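PDB 2C1D: L-cysteine S-thiosulfotransferase subunit SoxA from Paracoccus denitrificans, which joins thiosulfate to a cysteine of the sulfur carrier SoxYZ as the diheme subunit of the periplasmic SoxAX cytochrome complex. Local coordinates for residues D1-S13 / W39-D53. Sequence-based numbering, arbitrary orientation.
With HEC (heme c), chain J.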
# COMPACT_ATOMS: atom_id res chain seq x y z
N ASP A 1 -6.82 -11.93 -9.78
CA ASP A 1 -5.76 -13.01 -9.61
C ASP A 1 -4.54 -12.79 -10.52
O ASP A 1 -4.69 -12.23 -11.60
CB ASP A 1 -6.33 -14.39 -9.96
CG ASP A 1 -6.93 -15.10 -8.76
OD1 ASP A 1 -7.39 -14.41 -7.82
OD2 ASP A 1 -7.00 -16.35 -8.69
N PRO A 2 -3.36 -13.28 -10.13
CA PRO A 2 -2.13 -13.02 -10.90
C PRO A 2 -2.07 -13.71 -12.27
O PRO A 2 -2.37 -14.89 -12.40
CB PRO A 2 -1.00 -13.53 -9.98
CG PRO A 2 -1.66 -14.54 -9.09
CD PRO A 2 -3.09 -14.12 -8.93
N VAL A 3 -1.70 -12.94 -13.29
CA VAL A 3 -1.67 -13.41 -14.67
C VAL A 3 -0.52 -14.41 -14.90
O VAL A 3 0.53 -14.33 -14.27
CB VAL A 3 -1.58 -12.21 -15.67
CG1 VAL A 3 -0.15 -11.62 -15.72
CG2 VAL A 3 -2.06 -12.62 -17.06
N GLU A 4 -0.74 -15.37 -15.79
CA GLU A 4 0.34 -16.20 -16.29
C GLU A 4 1.05 -15.36 -17.36
O GLU A 4 0.46 -15.03 -18.39
CB GLU A 4 -0.25 -17.50 -16.88
CG GLU A 4 0.77 -18.49 -17.46
CD GLU A 4 1.28 -19.50 -16.45
OE1 GLU A 4 0.81 -20.67 -16.48
OE2 GLU A 4 2.18 -19.13 -15.64
N ASP A 5 2.30 -14.97 -17.07
CA ASP A 5 3.15 -14.21 -18.02
C ASP A 5 4.62 -14.29 -17.58
O ASP A 5 4.92 -14.74 -16.48
CB ASP A 5 2.69 -12.75 -18.14
CG ASP A 5 3.05 -12.09 -19.47
OD1 ASP A 5 3.92 -12.58 -20.22
OD2 ASP A 5 2.52 -11.03 -19.85
N GLY A 6 5.54 -13.90 -18.45
CA GLY A 6 6.96 -13.83 -18.12
C GLY A 6 7.55 -12.51 -18.55
O GLY A 6 7.11 -11.93 -19.55
N LEU A 7 8.53 -12.02 -17.80
CA LEU A 7 9.14 -10.72 -18.05
C LEU A 7 10.64 -10.84 -18.37
O LEU A 7 11.44 -11.25 -17.54
CB LEU A 7 8.91 -9.77 -16.85
CG LEU A 7 9.58 -8.39 -16.91
CD1 LEU A 7 9.28 -7.66 -18.22
CD2 LEU A 7 9.14 -7.54 -15.71
N VAL A 8 10.98 -10.46 -19.59
CA VAL A 8 12.34 -10.40 -20.08
C VAL A 8 12.44 -9.02 -20.72
O VAL A 8 11.73 -8.72 -21.67
CB VAL A 8 12.63 -11.51 -21.11
CG1 VAL A 8 14.06 -11.46 -21.58
CG2 VAL A 8 12.34 -12.88 -20.51
N ILE A 9 13.28 -8.17 -20.17
CA ILE A 9 13.36 -6.80 -20.61
C ILE A 9 14.35 -6.72 -21.76
O ILE A 9 15.45 -7.22 -21.65
CB ILE A 9 13.80 -5.88 -19.43
CG1 ILE A 9 12.84 -6.05 -18.22
CG2 ILE A 9 13.82 -4.44 -19.90
CD1 ILE A 9 13.21 -5.23 -16.99
N GLU A 10 13.94 -6.10 -22.87
CA GLU A 10 14.89 -5.72 -23.92
C GLU A 10 15.67 -4.49 -23.49
O GLU A 10 15.09 -3.48 -23.16
CB GLU A 10 14.18 -5.40 -25.24
CG GLU A 10 13.43 -6.56 -25.85
CD GLU A 10 13.00 -6.31 -27.28
OE1 GLU A 10 12.52 -7.28 -27.87
OE2 GLU A 10 13.14 -5.16 -27.80
N THR A 11 17.00 -4.59 -23.54
CA THR A 11 17.86 -3.48 -23.17
C THR A 11 18.97 -3.23 -24.20
O THR A 11 19.10 -3.95 -25.19
CB THR A 11 18.52 -3.74 -21.80
OG1 THR A 11 19.70 -4.55 -21.97
CG2 THR A 11 17.62 -4.56 -20.88
N ASP A 12 19.78 -2.22 -23.90
CA ASP A 12 20.94 -1.84 -24.71
C ASP A 12 22.09 -2.83 -24.66
O ASP A 12 22.94 -2.81 -25.55
CB ASP A 12 21.46 -0.46 -24.28
CG ASP A 12 20.87 0.66 -25.11
OD1 ASP A 12 21.08 1.85 -24.75
OD2 ASP A 12 20.17 0.43 -26.13
N SER A 13 22.14 -3.67 -23.63
CA SER A 13 23.17 -4.71 -23.57
C SER A 13 22.57 -6.13 -23.52
O SER A 13 23.17 -7.05 -22.98
CB SER A 13 24.15 -4.42 -22.40
OG SER A 13 23.49 -4.28 -21.16
N TRP A 39 3.92 -6.57 -11.01
CA TRP A 39 3.77 -6.65 -12.45
C TRP A 39 2.70 -7.66 -12.89
O TRP A 39 1.94 -7.39 -13.83
CB TRP A 39 5.12 -7.02 -13.06
CG TRP A 39 5.22 -7.03 -14.53
CD1 TRP A 39 5.47 -5.97 -15.36
CD2 TRP A 39 5.16 -8.19 -15.37
NE1 TRP A 39 5.56 -6.40 -16.67
CE2 TRP A 39 5.38 -7.75 -16.70
CE3 TRP A 39 4.97 -9.54 -15.14
CZ2 TRP A 39 5.36 -8.63 -17.80
CZ3 TRP A 39 4.97 -10.43 -16.25
CH2 TRP A 39 5.17 -9.95 -17.55
N HIS A 40 2.64 -8.78 -12.19
CA HIS A 40 1.68 -9.83 -12.50
C HIS A 40 0.22 -9.42 -12.34
O HIS A 40 -0.64 -10.06 -12.91
CB HIS A 40 1.94 -11.10 -11.65
CG HIS A 40 2.93 -12.03 -12.27
ND1 HIS A 40 2.61 -12.87 -13.31
CD2 HIS A 40 4.25 -12.21 -12.03
CE1 HIS A 40 3.69 -13.54 -13.68
NE2 HIS A 40 4.70 -13.15 -12.93
N PHE A 41 -0.05 -8.38 -11.56
CA PHE A 41 -1.42 -7.94 -11.30
C PHE A 41 -1.81 -6.74 -12.16
O PHE A 41 -2.90 -6.18 -12.00
CB PHE A 41 -1.54 -7.58 -9.82
CG PHE A 41 -1.22 -8.72 -8.91
CD1 PHE A 41 0.07 -8.98 -8.54
CD2 PHE A 41 -2.23 -9.54 -8.41
CE1 PHE A 41 0.37 -10.04 -7.72
CE2 PHE A 41 -1.94 -10.59 -7.57
CZ PHE A 41 -0.65 -10.86 -7.24
N ARG A 42 -0.95 -6.33 -13.08
CA ARG A 42 -1.27 -5.21 -13.94
C ARG A 42 -1.89 -5.68 -15.26
O ARG A 42 -1.72 -6.84 -15.63
CB ARG A 42 -0.01 -4.38 -14.19
CG ARG A 42 0.77 -4.05 -12.92
CD ARG A 42 0.21 -2.90 -12.11
NE ARG A 42 -1.11 -3.13 -11.51
CZ ARG A 42 -1.33 -3.58 -10.28
NH1 ARG A 42 -0.32 -3.94 -9.50
NH2 ARG A 42 -2.57 -3.68 -9.81
N ASP A 43 -2.61 -4.81 -15.96
CA ASP A 43 -3.13 -5.18 -17.28
C ASP A 43 -2.00 -5.25 -18.32
O ASP A 43 -0.89 -4.75 -18.07
CB ASP A 43 -4.30 -4.27 -17.76
CG ASP A 43 -3.95 -2.79 -17.82
OD1 ASP A 43 -2.78 -2.41 -18.00
OD2 ASP A 43 -4.83 -1.90 -17.71
N ASP A 44 -2.26 -5.86 -19.47
CA ASP A 44 -1.15 -6.14 -20.40
C ASP A 44 -0.51 -4.87 -20.93
O ASP A 44 0.70 -4.85 -21.15
CB ASP A 44 -1.54 -7.04 -21.59
CG ASP A 44 -0.32 -7.33 -22.49
OD1 ASP A 44 0.74 -7.80 -21.94
OD2 ASP A 44 -0.31 -7.07 -23.74
N SER A 45 -1.29 -3.82 -21.16
CA SER A 45 -0.72 -2.60 -21.70
C SER A 45 0.27 -1.98 -20.69
O SER A 45 1.30 -1.42 -21.08
CB SER A 45 -1.80 -1.60 -22.15
OG SER A 45 -2.01 -0.55 -21.21
N THR A 46 -0.01 -2.11 -19.39
CA THR A 46 0.92 -1.59 -18.38
C THR A 46 2.15 -2.53 -18.25
O THR A 46 3.28 -2.06 -18.14
CB THR A 46 0.21 -1.45 -17.05
OG1 THR A 46 -0.90 -0.55 -17.18
CG2 THR A 46 1.13 -0.80 -16.01
N ARG A 47 1.91 -3.84 -18.28
CA ARG A 47 2.99 -4.83 -18.22
C ARG A 47 3.97 -4.59 -19.37
O ARG A 47 5.18 -4.69 -19.19
CB ARG A 47 2.43 -6.26 -18.29
CG ARG A 47 1.71 -6.71 -17.01
CD ARG A 47 1.61 -8.21 -16.80
NE ARG A 47 1.22 -8.94 -18.01
CZ ARG A 47 -0.04 -9.07 -18.45
NH1 ARG A 47 -1.07 -8.49 -17.83
NH2 ARG A 47 -0.29 -9.79 -19.55
N ASP A 48 3.43 -4.24 -20.54
CA ASP A 48 4.27 -4.02 -21.73
C ASP A 48 5.23 -2.85 -21.54
O ASP A 48 6.32 -2.85 -22.09
CB ASP A 48 3.40 -3.84 -22.99
CG ASP A 48 2.88 -5.17 -23.56
OD1 ASP A 48 2.18 -5.20 -24.62
OD2 ASP A 48 3.14 -6.28 -23.05
N LEU A 49 4.83 -1.85 -20.76
CA LEU A 49 5.70 -0.70 -20.50
C LEU A 49 7.01 -1.05 -19.79
O LEU A 49 7.96 -0.29 -19.85
CB LEU A 49 4.98 0.36 -19.70
CG LEU A 49 3.78 0.94 -20.44
CD1 LEU A 49 3.10 1.89 -19.52
CD2 LEU A 49 4.23 1.63 -21.73
N GLU A 50 7.05 -2.17 -19.11
CA GLU A 50 8.27 -2.56 -18.40
C GLU A 50 9.14 -3.51 -19.23
O GLU A 50 10.29 -3.78 -18.85
CB GLU A 50 7.91 -3.19 -17.05
CG GLU A 50 9.08 -3.35 -16.11
CD GLU A 50 8.68 -3.62 -14.67
OE1 GLU A 50 9.52 -4.21 -13.95
OE2 GLU A 50 7.56 -3.25 -14.24
N ARG A 51 8.58 -4.04 -20.33
CA ARG A 51 9.22 -5.08 -21.15
C ARG A 51 10.41 -4.63 -21.95
O ARG A 51 11.18 -5.47 -22.41
CB ARG A 51 8.28 -5.71 -22.17
CG ARG A 51 7.16 -6.43 -21.57
CD ARG A 51 6.23 -7.11 -22.59
NE ARG A 51 6.12 -8.43 -22.05
CZ ARG A 51 5.09 -8.97 -21.48
NH1 ARG A 51 3.90 -8.42 -21.47
NH2 ARG A 51 5.26 -10.17 -20.98
N ASP A 52 10.52 -3.33 -22.19
CA ASP A 52 11.75 -2.82 -22.78
C ASP A 52 12.05 -1.38 -22.44
O ASP A 52 11.17 -0.54 -22.31
CB ASP A 52 11.73 -3.01 -24.28
CG ASP A 52 10.75 -2.15 -24.93
OD1 ASP A 52 9.55 -2.47 -24.83
OD2 ASP A 52 11.11 -1.09 -25.50
N ASP A 53 13.34 -1.11 -22.32
CA ASP A 53 13.81 0.16 -21.84
C ASP A 53 13.42 1.32 -22.71
O ASP A 53 13.25 2.43 -22.20
CB ASP A 53 15.33 0.13 -21.71
CG ASP A 53 15.80 -0.78 -20.56
OD1 ASP A 53 14.95 -1.22 -19.76
OD2 ASP A 53 16.98 -1.10 -20.42
FE HEC J . -0.88 -1.08 -0.28
CHA HEC J . -0.11 -0.81 -3.60
CHB HEC J . 2.50 -1.48 0.38
CHC HEC J . -1.57 -1.21 3.02
CHD HEC J . -4.20 -1.20 -0.99
NA HEC J . 0.88 -1.14 -1.43
C1A HEC J . 0.96 -1.01 -2.78
C2A HEC J . 2.33 -1.13 -3.17
C3A HEC J . 3.05 -1.31 -2.05
C4A HEC J . 2.15 -1.33 -0.93
CMA HEC J . 4.57 -1.47 -1.91
CAA HEC J . 2.88 -1.05 -4.62
CBA HEC J . 3.13 -2.48 -5.13
CGA HEC J . 3.74 -2.47 -6.53
O1A HEC J . 3.99 -3.58 -7.06
O2A HEC J . 3.96 -1.37 -7.12
NB HEC J . 0.23 -1.30 1.35
C1B HEC J . 1.61 -1.39 1.44
C2B HEC J . 1.98 -1.33 2.82
C3B HEC J . 0.87 -1.28 3.54
C4B HEC J . -0.24 -1.22 2.64
CMB HEC J . 3.42 -1.44 3.33
CAB HEC J . 0.79 -1.20 5.08
CBB HEC J . 1.43 -0.09 5.56
NC HEC J . -2.60 -1.20 0.82
C1C HEC J . -2.65 -1.27 2.18
C2C HEC J . -4.04 -1.29 2.60
C3C HEC J . -4.79 -1.30 1.48
C4C HEC J . -3.86 -1.25 0.35
CMC HEC J . -4.45 -1.34 4.09
CAC HEC J . -6.34 -1.35 1.23
CBC HEC J . -7.25 -0.67 1.95
ND HEC J . -1.96 -1.01 -1.97
C1D HEC J . -3.35 -1.07 -2.04
C2D HEC J . -3.78 -0.95 -3.42
C3D HEC J . -2.51 -0.81 -4.22
C4D HEC J . -1.44 -0.86 -3.25
CMD HEC J . -5.22 -0.95 -3.98
CAD HEC J . -2.37 -0.71 -5.76
CBD HEC J . -2.56 -2.11 -6.35
CGD HEC J . -1.40 -3.04 -6.04
O1D HEC J . -1.41 -3.79 -5.04
O2D HEC J . -0.42 -3.07 -6.80
O HOH W 1 8.73 -10.15 -21.55
O HOH W 2 18.91 -0.03 -22.15
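Leu7 and Arg47 sandwich the indole of Trp39: Leu7 CD2 sits 3.8 Å from the centroid of its five-membered ring in a CH-pi contact, and Arg47 CD covers the opposite face. The edge of the indole meets Arg51, whose guanidinium carries Trp39 CZ2 on one face. The Arg47 guanidinium lies between Val3 CG1 and Asp44 CA, with Asp5 OD2 and Arg42 O at its edge, while Pro2 CB rests over the Phe41 ring.

With CG anti to the backbone N (chi1 -154°), Asp5 reaches between the two arginines. Arg47 grips it side-on, NE and NH2 both bonding to Asp5 OD2 at 3.1 Å. Arg51 NH2 comes from above the carboxylate plane to Asp5 OD1 (2.9 Å) and also bonds OD2. Gly6 N is a further donor to OD1, so the carboxylate is firmly fixed; Asp44 and Asp48 extend the salt-bridge network and probably balance the arginine charges.

Reciprocal bonds clamp the two segments at one end, Val3 N to His40 O (3.1 Å) and His40 ND1 to Val3 O (2.7 Å). At the other, Glu10 N binds Arg51 O and Asp53 N binds Glu10 O (3.1 Å), flanking a single beta bridge between Glu10 and Asp52, which binds zinc together with Asp55. Strand 7-9 thus packs on the type I turn Asp48-Arg51, its backbone pairing with strand 16-22, while Glu50 reaches strand 261-263 through Arg263.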